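MRNA export factor (PDB 4YXP) regulates viral gene expression, inhibits cellular splicing, helps shut off host protein synthesis and carries viral intronless mRNAs out of the nucleus. Local coordinates at residues A10-R13 against L14-S18; R22-V25 against D26-S29. All blocks are in the same frame, centred on the assembly; numbering follows the deposited sequence.

Overall arrangement
Both contacts are local and belong to the N-terminal arm of the folded domain, a run of helices that lies far from the centre of its own chain and reaches the second subunit of the dimer. Interaction 1 stays within helix 10-17 and is partly buried, with Thr12 and Leu16 covered on the partner-facing side. Interaction 2, about 19 Å away between centres, is a surface contact at the start of helix 25-38. The first is a regular ladder of backbone bonds with side-chain carbons beside it; the second is a helix start where a bent arginine folds over the preceding loop and a serine hydroxyl bonds to a first-turn carbonyl. Arg22 links them, its guanidinium bonding to Ser18.

Interaction 1 of 2, residues A10-R13 against L14-S18; sequences ATTR and LVLRS
Ala10, Thr11, Thr12 and Arg13 each offer a backbone carbonyl to the amide four residues on, forming the turns of helix 10-17, an alpha-helix in the N-terminal arm of this intertwined dimer. Of the four bonds, Leu16 N to Thr12 O is the shortest, at 2.9 Å, and its N-H points at the oxygen at 162°. Leu14 N bonds to Ala10 O at 3.2 Å and has Thr11 O as a second, weak acceptor. Val15 N reaches Thr11 O, and Arg17 N reaches Arg13 O.

Side-chain carbons lie against the carbonyl oxygens of the preceding turn. Leu16 carries its CG next to its own backbone N (chi1 -65°), which swings the branch back over that turn, and Leu16 CG lies 3.3 Å from Thr12 O. The one apolar pair is Thr12 CG2 alongside Leu16 CG, at 4.3 Å. On another side of the helix, Val15 CG2 approaches Thr11 O to 3.4 Å, while Leu14 CB comes to 3.3 Å from the same oxygen. The second subunit covers the side that carries Thr12 and Leu16: its Phe191 packs on Leu16, its Lys186 on Thr12. Thr12 OG1 bonds both to Asp9 and to the backbone oxygen of Ile185 of that subunit.

Charged groups stand apart from one another. Arg13 and Arg17 both extend from CG to NE and leave the helix one turn apart; their like charges are not in contact, with Arg13 NH1 and Arg17 NH2 separated by 6.5 Å. Arg13 NE turns back to the carbonyl of Ile8.

Further along, the hydroxyl of Ser18 folds over the backbone (chi1 77°), donating from Ser18 OG to Val15 O at 2.8 Å, while Arg22 NH1 bonds to the same OG.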
loop_
_atom_site.group_PDB
_atom_site.type_symbol
_atom_site.label_atom_id
_atom_site.label_comp_id
_atom_site.label_asym_id
_atom_site.label_seq_id
_atom_site.Cartn_x
_atom_site.Cartn_y
_atom_site.Cartn_z
ATOM N N ALA B 10 -28.497 -3.062 -14.805
ATOM C CA ALA B 10 -29.347 -1.937 -14.436
ATOM C C ALA B 10 -29.587 -1.846 -12.928
ATOM O O ALA B 10 -29.623 -0.751 -12.369
ATOM C CB ALA B 10 -30.674 -2.036 -15.171
ATOM N N THR B 11 -29.762 -2.989 -12.275
ATOM C CA THR B 11 -30.006 -3.002 -10.834
ATOM C C THR B 11 -28.839 -2.358 -10.103
ATOM O O THR B 11 -29.029 -1.572 -9.175
ATOM C CB THR B 11 -30.216 -4.435 -10.302
ATOM O OG1 THR B 11 -31.377 -5.009 -10.914
ATOM C CG2 THR B 11 -30.401 -4.435 -8.781
ATOM N N THR B 12 -27.625 -2.692 -10.526
ATOM C CA THR B 12 -26.428 -2.173 -9.882
ATOM C C THR B 12 -26.292 -0.671 -10.124
ATOM O O THR B 12 -25.826 0.062 -9.254
ATOM C CB THR B 12 -25.170 -2.905 -10.378
ATOM O OG1 THR B 12 -25.307 -4.309 -10.123
ATOM C CG2 THR B 12 -23.925 -2.392 -9.670
ATOM N N ARG B 13 -26.711 -0.205 -11.298
ATOM C CA ARG B 13 -26.658 1.223 -11.597
ATOM C C ARG B 13 -27.558 2.009 -10.642
ATOM O O ARG B 13 -27.239 3.138 -10.272
ATOM C CB ARG B 13 -27.063 1.485 -13.049
ATOM C CG ARG B 13 -26.102 0.878 -14.057
ATOM C CD ARG B 13 -26.456 1.246 -15.491
ATOM N NE ARG B 13 -25.590 0.547 -16.436
ATOM C CZ ARG B 13 -25.352 0.942 -17.683
ATOM N NH1 ARG B 13 -25.911 2.048 -18.161
ATOM N NH2 ARG B 13 -24.544 0.229 -18.454
ATOM N N LEU B 14 -28.674 1.405 -10.244
ATOM C CA LEU B 14 -29.562 2.001 -9.251
ATOM C C LEU B 14 -28.851 2.126 -7.910
ATOM O O LEU B 14 -28.913 3.164 -7.254
ATOM C CB LEU B 14 -30.829 1.163 -9.078
ATOM C CG LEU B 14 -31.975 1.362 -10.063
ATOM C CD1 LEU B 14 -32.995 0.248 -9.884
ATOM C CD2 LEU B 14 -32.630 2.720 -9.865
ATOM N N VAL B 15 -28.188 1.046 -7.512
ATOM C CA VAL B 15 -27.447 0.998 -6.257
ATOM C C VAL B 15 -26.395 2.102 -6.229
ATOM O O VAL B 15 -26.286 2.844 -5.254
ATOM C CB VAL B 15 -26.806 -0.392 -6.061
ATOM C CG1 VAL B 15 -25.942 -0.433 -4.802
ATOM C CG2 VAL B 15 -27.886 -1.466 -5.994
ATOM N N LEU B 16 -25.626 2.212 -7.306
ATOM C CA LEU B 16 -24.544 3.186 -7.379
ATOM C C LEU B 16 -25.048 4.628 -7.289
ATOM O O LEU B 16 -24.450 5.454 -6.598
ATOM C CB LEU B 16 -23.744 2.994 -8.673
ATOM C CG LEU B 16 -22.977 1.674 -8.794
ATOM C CD1 LEU B 16 -22.334 1.555 -10.168
ATOM C CD2 LEU B 16 -21.921 1.539 -7.707
ATOM N N ARG B 17 -26.142 4.939 -7.977
ATOM C CA ARG B 17 -26.662 6.304 -7.977
ATOM C C ARG B 17 -27.300 6.681 -6.640
ATOM O O ARG B 17 -27.335 7.857 -6.279
ATOM C CB ARG B 17 -27.678 6.496 -9.105
ATOM C CG ARG B 17 -27.051 6.722 -10.476
ATOM C CD ARG B 17 -28.048 7.343 -11.448
ATOM N NE ARG B 17 -27.629 7.194 -12.840
ATOM C CZ ARG B 17 -28.340 7.603 -13.888
ATOM N NH1 ARG B 17 -29.515 8.195 -13.711
ATOM N NH2 ARG B 17 -27.876 7.419 -15.116
ATOM N N SER B 18 -27.797 5.691 -5.904
ATOM C CA SER B 18 -28.473 5.952 -4.635
ATOM C C SER B 18 -27.502 6.373 -3.527
ATOM O O SER B 18 -27.930 6.810 -2.458
ATOM C CB SER B 18 -29.256 4.717 -4.184
ATOM O OG SER B 18 -28.392 3.732 -3.641
#

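Interaction 2 of 2, residues R22-V25 against D26-S29; sequences RAAV and DRIS
A local side-chain contact at the start of helix 25-38 brings Arg27 back over Arg22 and Ala24, where the loop after helix 19-22 enters the new helix with Ala24 as its N-cap. Bends at chi2 and chi3 (-70° and -61°) fold the Arg27 chain back on itself. Arg27 CG rests 3.9 Å from Ala24 CB, and the same Arg27 CG lies 3.4 Å from Arg22 O. That oxygen lies over one face of the Arg27 guanidinium. Arg27 NH1 comes within 3.3 Å of Arg22 O, yet the angle is too poor for a hydrogen bond, so any attraction there is probably electrostatic.

The first turn is closed by the backbone. Ile28 N bonds to Ala24 O at 3.1 Å, arriving nearly in line with the carbonyl, and makes a weak second bond to Val25 O. Ile28 CG1 also packs against Ala24 O at 3.3 Å. Val25 O has two stronger donors on one residue: Ser29 N at 3.1 Å and Ser29 OG at 3.3 Å. They reach the oxygen from opposite faces of its plane, with the OG tilted 35° out of it. The hydroxyl can do so because OG stands beside its own backbone N and faces back down the helix.

Arg22 turns its guanidinium away from Arg27 and forms a salt bridge from NE to Glu237 of the second subunit. The same partner helix, 230-241 of the second subunit, receives Ala23 against Ala233 and Ile28 against Ile236, so this junction between helices 19-22 and 25-38 lies along it.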
loop_
_atom_site.group_PDB
_atom_site.type_symbol
_atom_site.label_atom_id
_atom_site.label_comp_id
_atom_site.label_asym_id
_atom_site.label_seq_id
_atom_site.Cartn_x
_atom_site.Cartn_y
_atom_site.Cartn_z
ATOM N N ARG B 22 -27.906 9.171 0.480
ATOM C CA ARG B 22 -27.540 8.948 1.876
ATOM C C ARG B 22 -26.258 9.679 2.273
ATOM O O ARG B 22 -25.912 9.736 3.452
ATOM C CB ARG B 22 -27.371 7.450 2.144
ATOM C CG ARG B 22 -28.619 6.620 1.877
ATOM C CD ARG B 22 -28.362 5.142 2.140
ATOM N NE ARG B 22 -27.206 4.650 1.394
ATOM C CZ ARG B 22 -27.251 4.193 0.144
ATOM N NH1 ARG B 22 -28.401 4.155 -0.521
ATOM N NH2 ARG B 22 -26.140 3.772 -0.444
ATOM N N ALA B 23 -25.553 10.233 1.292
ATOM C CA ALA B 23 -24.276 10.885 1.556
ATOM C C ALA B 23 -24.482 12.300 2.090
ATOM O O ALA B 23 -25.163 13.119 1.473
ATOM C CB ALA B 23 -23.425 10.911 0.299
ATOM N N ALA B 24 -23.888 12.577 3.245
ATOM C CA ALA B 24 -23.980 13.894 3.863
ATOM C C ALA B 24 -22.881 14.060 4.907
ATOM O O ALA B 24 -22.442 13.085 5.521
ATOM C CB ALA B 24 -25.348 14.095 4.494
ATOM N N VAL B 25 -22.440 15.299 5.100
ATOM C CA VAL B 25 -21.369 15.601 6.044
ATOM C C VAL B 25 -21.672 15.024 7.422
ATOM O O VAL B 25 -20.790 14.467 8.075
ATOM C CB VAL B 25 -21.126 17.124 6.134
ATOM C CG1 VAL B 25 -20.494 17.635 4.847
ATOM C CG2 VAL B 25 -22.427 17.874 6.428
ATOM N N ASP B 26 -22.921 15.155 7.860
ATOM C CA ASP B 26 -23.338 14.642 9.160
ATOM C C ASP B 26 -23.162 13.134 9.233
ATOM O O ASP B 26 -22.585 12.612 10.186
ATOM C CB ASP B 26 -24.798 15.007 9.440
ATOM C CG ASP B 26 -24.973 16.459 9.825
ATOM O OD1 ASP B 26 -24.005 17.061 10.332
ATOM O OD2 ASP B 26 -26.083 16.995 9.628
ATOM N N ARG B 27 -23.663 12.440 8.219
ATOM C CA ARG B 27 -23.596 10.986 8.175
ATOM C C ARG B 27 -22.150 10.505 8.282
ATOM O O ARG B 27 -21.881 9.460 8.871
ATOM C CB ARG B 27 -24.235 10.465 6.886
ATOM C CG ARG B 27 -25.688 10.896 6.689
ATOM C CD ARG B 27 -26.628 10.219 7.676
ATOM N NE ARG B 27 -26.610 8.764 7.536
ATOM C CZ ARG B 27 -27.278 8.088 6.603
ATOM N NH1 ARG B 27 -28.024 8.730 5.711
ATOM N NH2 ARG B 27 -27.195 6.765 6.558
ATOM N N ILE B 28 -21.223 11.274 7.718
ATOM C CA ILE B 28 -19.810 10.907 7.731
ATOM C C ILE B 28 -19.239 11.092 9.135
ATOM O O ILE B 28 -18.413 10.294 9.586
ATOM C CB ILE B 28 -19.006 11.727 6.696
ATOM C CG1 ILE B 28 -19.526 11.469 5.277
ATOM C CG2 ILE B 28 -17.516 11.404 6.783
ATOM C CD1 ILE B 28 -19.330 10.044 4.773
ATOM N N SER B 29 -19.672 12.146 9.821
ATOM C CA SER B 29 -19.231 12.395 11.193
ATOM C C SER B 29 -19.731 11.296 12.120
ATOM O O SER B 29 -18.989 10.808 12.974
ATOM C CB SER B 29 -19.725 13.756 11.687
ATOM O OG SER B 29 -19.178 14.811 10.915
#